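Local structure of TBC1 domain family member 22A (Homo sapiens, 2QFZ) at residues Asp268-Glu273 with Ser278-Tyr283; Cys285-Val290 with Tyr330-Ala335; Lys83-Phe88 with Phe130-Phe135. The protein may act, through the Rab-GAP TBC domain that makes up this chain, as a GTPase-activating protein for Rab-family GTPases. All blocks are in the same frame, centred on the assembly; numbering follows the deposited sequence.

Contact 1: Asp268-Glu273 with Ser278-Tyr283; sequences DTYQSE and SHFHLY
Tyr-270 and Phe-280 bring the two backbones closest, their CA atoms 7.1 Å apart, where the C-terminal part of helix 260-270 and the residues beyond it face an early part of helix 276-291. Phe-280 supplies the apolar surface. Its CB points toward 268-273, CG lies anti to the backbone N (chi1 -161°), and the CG methylene of Glu-273 sits over one face of the ring in a CH-pi contact, 4.3 Å from its centroid. Thr-269 CG2 and Tyr-270 CE1 each come within 4.1 Å of this ring, at CE2 and CD2 respectively. Glu-273 suits this border because its CG methylene covers the phenylalanine ring while its OE2 accepts a hydrogen bond from Trp-48. Tyrosine reaches further: Tyr-270 OH meets His-281 ND1 at 2.8 Å, at the imidazole edge, in a nearly straight hydrogen bond (162°). Since His-281 NE2 bonds to the Trp-249 carbonyl, both ring nitrogens are engaged and the imidazole's rotation is fixed. A phenylalanine in place of this tyrosine would probably leave the buried His-281 ND1 without its hydroxyl mate. Helix 319-335 closes over the apolar side, Leu-326 touching both Thr-269 and Phe-280, while Phe-277 sets its ring edge-to-face with Tyr-270.

Contact 2: Cys285-Val290 with Tyr330-Ala335; sequences CAAFLV and YRLKFA
Ala-287 and Leu-332 mark the closest approach of two helical segments, one in the later part of helix 276-291 and the other at the end of helix 319-335, with their CA atoms 7.5 Å apart. Leu-332 bridges this space with one branch. Its CG stands anti to the carbonyl carbon (chi1 -60°) and CD1 continues the extended chain (chi2 177°), which puts this methyl at the far end of the side chain, against the other helix. There it settles between two successive alanines, lying 3.9 Å from both Ala-286 CB and Ala-287 CB. Having only a methyl each, the alanines let CD1 reach the backbone, 3.5 Å from Ala-287 N. Leucine suits the opposing position because an apolar branch of this length places a methyl against the alanines. Much of the surroundings is apolar too: helix 211-227 adds Ile-227 against Leu-332, and Leu-220 and Leu-223 against Ala-286, while Leu-325 touches Ala-287. Glu-328, the salt-bridge partner of Arg-331, also touches Ala-287. No hydrogen bond or salt bridge joins the two segments, and the contact buries just 105 Å². Its chemistry is therefore apolar packing without a directional bond, a single leucine methyl against two small residues.

Contact 3: Lys83-Phe88 with Phe130-Phe135; sequences KEYFAF and FERILF
Van der Waals contact between Tyr-85 and Ile-133 joins the two segments, whose nearest CA atoms, those of these same residues, are 9.6 Å apart. Tyr-85 CG lies anti to the backbone N (chi1 176°), which carries the ring away from helix 74-91 with the hydroxyl leading. Tyr-85 OH comes 3.6 Å from Ile-133 CG1 and 3.7 Å from Ile-133 CA, the two side chains crossing at about a right angle. A tyrosine is long enough to span this distance, and the branched isoleucine offers its CG1 methylene. Arg-132 offers its aliphatic stem, with CG 4.3 Å from Tyr-85 OH. Both helices belong to the all-helical TBC domain, the Rab-GAP fold, and here helix 181-200 packs beside them: Tyr-192 meets the Tyr-85 ring, and Thr-191 touches Ile-133. The polar links run through that third helix. Glu-188 OE2 hydrogen-bonds with Tyr-85 OH, giving the buried phenol a polar partner that the isoleucine cannot supply, and Glu-188 OE1 forms a salt bridge with Arg-132 NH2, so one carboxylate serves both segments even though no hydrogen bond passes directly between them. The arginine's charge would be expected to stabilise Glu-188 as carboxylate.

Followed from the N terminus, the chain closes contact 3 first, when helix 124-140 returns to helix 74-91 across 41 intervening residues, just over half of them helical. Contact 1 comes next and is local: four residues separate its segments, making a short connection from helix 260-270 into helix 276-291. Contact 2 then joins the later part of that second helix to the C-terminal helix 319-335 over 39 residues. All three are in series; none nests or crosses. Contacts 1 and 2 share helix 276-291 and touch, Tyr-283 CE1 lying 3.6 Å from Lys-333 CA. Contact 3 stands apart, its centre about 37 Å from that of contact 2, across the chain's centre.

Contact 1: Asp268-Glu273 with Ser278-Tyr283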
# COMPACT_ATOMS: atom_id res chain seq x y z
N ASP A 268 1.56 5.75 5.76
CA ASP A 268 1.44 7.08 6.40
C ASP A 268 2.33 8.08 5.63
O ASP A 268 1.90 9.16 5.21
CB ASP A 268 1.90 7.10 7.85
CG ASP A 268 0.98 6.39 8.81
OD1 ASP A 268 -0.15 5.98 8.48
OD2 ASP A 268 1.45 6.20 9.95
N THR A 269 3.58 7.69 5.43
CA THR A 269 4.52 8.52 4.73
C THR A 269 4.27 8.60 3.24
O THR A 269 4.40 9.69 2.67
CB THR A 269 5.94 8.02 4.99
OG1 THR A 269 6.13 8.02 6.39
CG2 THR A 269 6.99 8.97 4.34
N TYR A 270 3.93 7.47 2.60
CA TYR A 270 3.54 7.54 1.17
C TYR A 270 2.44 8.56 0.89
O TYR A 270 2.45 9.22 -0.15
CB TYR A 270 3.14 6.18 0.57
CG TYR A 270 4.28 5.20 0.34
CD1 TYR A 270 5.60 5.54 0.58
CD2 TYR A 270 4.02 3.92 -0.13
CE1 TYR A 270 6.62 4.64 0.37
CE2 TYR A 270 5.04 3.00 -0.34
CZ TYR A 270 6.34 3.37 -0.09
OH TYR A 270 7.35 2.52 -0.27
N GLN A 271 1.46 8.65 1.77
CA GLN A 271 0.34 9.58 1.58
C GLN A 271 0.70 11.05 1.93
O GLN A 271 -0.05 11.95 1.63
CB GLN A 271 -0.87 9.08 2.39
CG GLN A 271 -1.76 8.20 1.58
CD GLN A 271 -2.64 7.34 2.38
OE1 GLN A 271 -2.27 6.92 3.47
NE2 GLN A 271 -3.83 7.03 1.85
N SER A 272 1.83 11.26 2.60
CA SER A 272 2.31 12.58 2.98
C SER A 272 3.20 13.17 1.92
O SER A 272 3.37 14.38 1.85
CB SER A 272 3.13 12.48 4.23
OG SER A 272 2.34 12.03 5.30
N GLU A 273 3.79 12.29 1.10
CA GLU A 273 4.75 12.67 0.08
C GLU A 273 4.06 13.01 -1.22
O GLU A 273 3.00 12.45 -1.55
CB GLU A 273 5.75 11.52 -0.19
CG GLU A 273 6.88 11.45 0.79
CD GLU A 273 7.95 12.53 0.53
OE1 GLU A 273 8.41 12.65 -0.61
OE2 GLU A 273 8.32 13.24 1.48
N SER A 278 4.10 6.29 -6.17
CA SER A 278 4.56 6.29 -7.51
C SER A 278 6.08 6.47 -7.56
O SER A 278 6.77 5.65 -8.12
CB SER A 278 3.86 7.46 -8.23
OG SER A 278 4.27 7.51 -9.55
N HIS A 279 6.58 7.52 -6.91
CA HIS A 279 7.95 8.01 -7.07
C HIS A 279 8.75 7.70 -5.80
O HIS A 279 9.76 7.00 -5.86
CB HIS A 279 7.89 9.52 -7.35
CG HIS A 279 9.22 10.20 -7.47
ND1 HIS A 279 9.60 11.25 -6.65
CD2 HIS A 279 10.26 10.01 -8.33
CE1 HIS A 279 10.80 11.67 -6.99
NE2 HIS A 279 11.22 10.94 -8.01
N PHE A 280 8.29 8.18 -4.64
CA PHE A 280 9.01 7.88 -3.39
C PHE A 280 9.24 6.38 -3.15
O PHE A 280 10.28 6.01 -2.65
CB PHE A 280 8.35 8.50 -2.17
CG PHE A 280 9.25 8.61 -0.97
CD1 PHE A 280 10.53 9.17 -1.08
CD2 PHE A 280 8.85 8.12 0.26
CE1 PHE A 280 11.38 9.25 0.01
CE2 PHE A 280 9.69 8.22 1.38
CZ PHE A 280 10.95 8.80 1.25
N HIS A 281 8.26 5.54 -3.52
CA HIS A 281 8.39 4.09 -3.45
C HIS A 281 9.68 3.55 -4.03
O HIS A 281 10.28 2.62 -3.45
CB HIS A 281 7.16 3.37 -4.09
CG HIS A 281 7.21 1.88 -3.96
ND1 HIS A 281 7.14 1.25 -2.74
CD2 HIS A 281 7.31 0.89 -4.88
CE1 HIS A 281 7.27 -0.05 -2.90
NE2 HIS A 281 7.37 -0.30 -4.20
N LEU A 282 10.11 4.08 -5.17
CA LEU A 282 11.39 3.69 -5.77
C LEU A 282 12.57 3.79 -4.79
O LEU A 282 13.37 2.90 -4.70
CB LEU A 282 11.71 4.57 -6.98
CG LEU A 282 10.78 4.59 -8.18
CD1 LEU A 282 11.58 4.93 -9.42
CD2 LEU A 282 10.06 3.26 -8.37
N TYR A 283 12.65 4.90 -4.07
CA TYR A 283 13.73 5.17 -3.12
C TYR A 283 13.65 4.30 -1.90
O TYR A 283 14.66 4.01 -1.33
CB TYR A 283 13.72 6.64 -2.69
CG TYR A 283 13.97 7.52 -3.84
CD1 TYR A 283 15.27 7.75 -4.31
CD2 TYR A 283 12.92 8.09 -4.52
CE1 TYR A 283 15.50 8.56 -5.46
CE2 TYR A 283 13.14 8.90 -5.65
CZ TYR A 283 14.43 9.12 -6.10
OH TYR A 283 14.61 9.94 -7.18

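Contact 2: Cys285-Val290 with Tyr330-Ala335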
# COMPACT_ATOMS: atom_id res chain seq x y z
N CYS A 285 12.47 1.23 -2.09
CA CYS A 285 12.97 -0.03 -2.62
C CYS A 285 14.53 -0.07 -2.64
O CYS A 285 15.13 -1.10 -2.32
CB CYS A 285 12.39 -0.31 -4.01
SG CYS A 285 10.65 -0.94 -3.97
N ALA A 286 15.14 1.03 -3.01
CA ALA A 286 16.61 1.17 -3.05
C ALA A 286 17.22 1.04 -1.67
O ALA A 286 18.18 0.28 -1.48
CB ALA A 286 17.00 2.48 -3.73
N ALA A 287 16.62 1.73 -0.69
CA ALA A 287 17.00 1.60 0.73
C ALA A 287 16.75 0.19 1.31
O ALA A 287 17.53 -0.33 2.13
CB ALA A 287 16.33 2.68 1.56
N PHE A 288 15.68 -0.45 0.88
CA PHE A 288 15.37 -1.79 1.35
C PHE A 288 16.45 -2.78 0.89
O PHE A 288 16.93 -3.61 1.68
CB PHE A 288 13.98 -2.20 0.83
CG PHE A 288 13.42 -3.41 1.45
CD1 PHE A 288 13.22 -3.48 2.83
CD2 PHE A 288 13.04 -4.48 0.67
CE1 PHE A 288 12.64 -4.62 3.41
CE2 PHE A 288 12.46 -5.62 1.25
CZ PHE A 288 12.26 -5.70 2.60
N LEU A 289 16.85 -2.67 -0.37
CA LEU A 289 17.91 -3.51 -0.89
C LEU A 289 19.26 -3.33 -0.14
O LEU A 289 19.88 -4.31 0.29
CB LEU A 289 18.05 -3.29 -2.40
CG LEU A 289 18.93 -4.24 -3.19
CD1 LEU A 289 18.50 -5.69 -3.09
CD2 LEU A 289 18.94 -3.78 -4.64
N VAL A 290 19.69 -2.08 0.04
CA VAL A 290 21.00 -1.82 0.57
C VAL A 290 21.05 -1.94 2.09
O VAL A 290 22.14 -2.03 2.62
CB VAL A 290 21.66 -0.50 0.02
CG1 VAL A 290 21.78 -0.56 -1.51
CG2 VAL A 290 20.97 0.77 0.47
N TYR A 330 14.74 8.79 2.10
CA TYR A 330 14.71 10.23 2.02
C TYR A 330 16.09 10.80 1.65
O TYR A 330 16.19 11.67 0.78
CB TYR A 330 14.16 10.86 3.32
CG TYR A 330 13.66 12.27 3.11
CD1 TYR A 330 12.46 12.52 2.44
CD2 TYR A 330 14.42 13.38 3.52
CE1 TYR A 330 11.99 13.81 2.24
CE2 TYR A 330 13.97 14.68 3.30
CZ TYR A 330 12.76 14.89 2.65
OH TYR A 330 12.30 16.18 2.42
N ARG A 331 17.14 10.28 2.28
CA ARG A 331 18.50 10.66 1.95
C ARG A 331 18.84 10.31 0.48
O ARG A 331 19.34 11.17 -0.27
CB ARG A 331 19.49 9.99 2.89
CG ARG A 331 20.95 10.37 2.65
CD ARG A 331 21.94 9.62 3.56
NE ARG A 331 21.97 8.18 3.34
CZ ARG A 331 22.53 7.53 2.30
NH1 ARG A 331 23.15 8.16 1.32
NH2 ARG A 331 22.47 6.19 2.24
N LEU A 332 18.58 9.06 0.08
CA LEU A 332 18.84 8.60 -1.29
C LEU A 332 18.16 9.45 -2.33
O LEU A 332 18.71 9.68 -3.39
CB LEU A 332 18.44 7.14 -1.49
CG LEU A 332 19.11 6.09 -0.63
CD1 LEU A 332 18.51 4.72 -0.95
CD2 LEU A 332 20.62 6.12 -0.85
N LYS A 333 16.98 9.96 -2.00
CA LYS A 333 16.26 10.92 -2.86
C LYS A 333 17.10 12.15 -3.22
O LYS A 333 17.02 12.66 -4.35
CB LYS A 333 14.96 11.32 -2.17
CG LYS A 333 13.97 12.12 -2.95
CD LYS A 333 12.68 12.33 -2.13
CE LYS A 333 12.12 13.75 -2.25
NZ LYS A 333 11.41 14.03 -3.57
N PHE A 334 17.91 12.63 -2.29
CA PHE A 334 18.73 13.83 -2.56
C PHE A 334 20.14 13.54 -3.11
O PHE A 334 20.72 14.39 -3.78
CB PHE A 334 18.73 14.78 -1.33
CG PHE A 334 17.40 15.42 -1.12
CD1 PHE A 334 17.02 16.50 -1.88
CD2 PHE A 334 16.49 14.88 -0.24
CE1 PHE A 334 15.77 17.07 -1.72
CE2 PHE A 334 15.26 15.43 -0.09
CZ PHE A 334 14.89 16.53 -0.81
N ALA A 335 20.66 12.33 -2.85
CA ALA A 335 21.93 11.84 -3.39
C ALA A 335 21.85 11.71 -4.90
O ALA A 335 22.65 12.33 -5.63
CB ALA A 335 22.28 10.49 -2.79

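Contact 3: Lys83-Phe88 with Phe130-Phe135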
# COMPACT_ATOMS: atom_id res chain seq x y z
N LYS A 83 -23.04 6.16 -1.20
CA LYS A 83 -24.19 5.81 -2.03
C LYS A 83 -23.79 5.51 -3.47
O LYS A 83 -24.35 4.64 -4.08
CB LYS A 83 -25.22 6.94 -2.03
CG LYS A 83 -25.94 7.06 -0.70
CD LYS A 83 -27.07 8.06 -0.75
CE LYS A 83 -27.70 8.18 0.61
NZ LYS A 83 -28.12 6.84 1.14
N GLU A 84 -22.81 6.23 -4.01
CA GLU A 84 -22.38 5.98 -5.40
C GLU A 84 -21.82 4.56 -5.55
O GLU A 84 -22.08 3.88 -6.55
CB GLU A 84 -21.37 7.04 -5.84
CG GLU A 84 -20.80 6.85 -7.22
N TYR A 85 -21.08 4.09 -4.53
CA TYR A 85 -20.51 2.78 -4.55
C TYR A 85 -21.61 1.73 -4.41
O TYR A 85 -21.59 0.73 -5.09
CB TYR A 85 -19.48 2.61 -3.41
CG TYR A 85 -18.92 1.19 -3.33
CD1 TYR A 85 -18.02 0.73 -4.27
CD2 TYR A 85 -19.32 0.31 -2.33
CE1 TYR A 85 -17.53 -0.58 -4.23
CE2 TYR A 85 -18.81 -1.00 -2.27
CZ TYR A 85 -17.91 -1.43 -3.23
OH TYR A 85 -17.38 -2.74 -3.19
N PHE A 86 -22.54 1.95 -3.50
CA PHE A 86 -23.67 1.03 -3.34
C PHE A 86 -24.50 0.89 -4.61
O PHE A 86 -25.02 -0.20 -4.90
CB PHE A 86 -24.57 1.51 -2.23
CG PHE A 86 -23.88 1.67 -0.91
CD1 PHE A 86 -22.76 0.91 -0.58
CD2 PHE A 86 -24.40 2.55 0.03
CE1 PHE A 86 -22.14 1.06 0.69
CE2 PHE A 86 -23.81 2.68 1.30
CZ PHE A 86 -22.66 1.92 1.61
N ALA A 87 -24.62 1.98 -5.37
CA ALA A 87 -25.16 1.91 -6.73
C ALA A 87 -24.34 1.02 -7.66
O ALA A 87 -24.90 0.39 -8.54
CB ALA A 87 -25.32 3.34 -7.34
N PHE A 88 -23.01 0.99 -7.51
CA PHE A 88 -22.22 0.06 -8.32
C PHE A 88 -22.59 -1.37 -7.97
O PHE A 88 -22.74 -2.17 -8.85
CB PHE A 88 -20.68 0.22 -8.17
CG PHE A 88 -20.15 1.55 -8.55
CD1 PHE A 88 -20.87 2.43 -9.35
CD2 PHE A 88 -18.87 1.92 -8.11
CE1 PHE A 88 -20.33 3.68 -9.67
CE2 PHE A 88 -18.31 3.12 -8.43
CZ PHE A 88 -19.03 4.02 -9.22
N PHE A 130 -13.79 -8.38 0.03
CA PHE A 130 -12.55 -8.27 -0.77
C PHE A 130 -12.81 -8.56 -2.22
O PHE A 130 -12.39 -7.78 -3.07
CB PHE A 130 -11.44 -9.18 -0.21
CG PHE A 130 -10.60 -8.53 0.89
CD1 PHE A 130 -11.19 -7.90 1.95
CD2 PHE A 130 -9.21 -8.57 0.84
CE1 PHE A 130 -10.43 -7.31 2.96
CE2 PHE A 130 -8.45 -7.99 1.84
CZ PHE A 130 -9.07 -7.36 2.90
N GLU A 131 -13.51 -9.68 -2.51
CA GLU A 131 -13.88 -10.08 -3.90
C GLU A 131 -14.75 -9.06 -4.61
O GLU A 131 -14.59 -8.79 -5.82
CB GLU A 131 -14.64 -11.45 -3.89
CG GLU A 131 -13.76 -12.62 -3.57
CD GLU A 131 -14.49 -13.95 -3.44
OE1 GLU A 131 -15.71 -14.00 -3.72
OE2 GLU A 131 -13.83 -14.96 -3.05
N ARG A 132 -15.70 -8.51 -3.86
CA ARG A 132 -16.62 -7.54 -4.42
C ARG A 132 -15.93 -6.23 -4.76
O ARG A 132 -16.16 -5.67 -5.85
CB ARG A 132 -17.79 -7.31 -3.47
CG ARG A 132 -18.93 -6.60 -4.13
CD ARG A 132 -20.19 -6.77 -3.35
NE ARG A 132 -19.96 -6.62 -1.92
CZ ARG A 132 -20.82 -6.93 -0.97
NH1 ARG A 132 -22.04 -7.41 -1.28
NH2 ARG A 132 -20.48 -6.72 0.30
N ILE A 133 -15.11 -5.71 -3.85
CA ILE A 133 -14.31 -4.48 -4.14
C ILE A 133 -13.44 -4.68 -5.39
O ILE A 133 -13.40 -3.83 -6.30
CB ILE A 133 -13.37 -4.08 -2.95
CG1 ILE A 133 -14.18 -3.50 -1.79
CG2 ILE A 133 -12.29 -3.04 -3.39
CD1 ILE A 133 -13.36 -3.39 -0.47
N LEU A 134 -12.74 -5.82 -5.44
CA LEU A 134 -11.80 -6.13 -6.51
C LEU A 134 -12.53 -6.39 -7.85
O LEU A 134 -12.15 -5.86 -8.89
CB LEU A 134 -10.87 -7.31 -6.09
CG LEU A 134 -9.81 -6.95 -5.04
CD1 LEU A 134 -9.19 -8.18 -4.43
CD2 LEU A 134 -8.77 -6.04 -5.68
N PHE A 135 -13.64 -7.10 -7.80
CA PHE A 135 -14.48 -7.30 -9.00
C PHE A 135 -15.05 -5.97 -9.57
O PHE A 135 -15.02 -5.73 -10.80
CB PHE A 135 -15.61 -8.31 -8.68
CG PHE A 135 -16.48 -8.66 -9.86
CD1 PHE A 135 -16.13 -9.69 -10.71
CD2 PHE A 135 -17.65 -7.97 -10.11
CE1 PHE A 135 -16.92 -10.01 -11.82
CE2 PHE A 135 -18.44 -8.29 -11.23
CZ PHE A 135 -18.07 -9.31 -12.07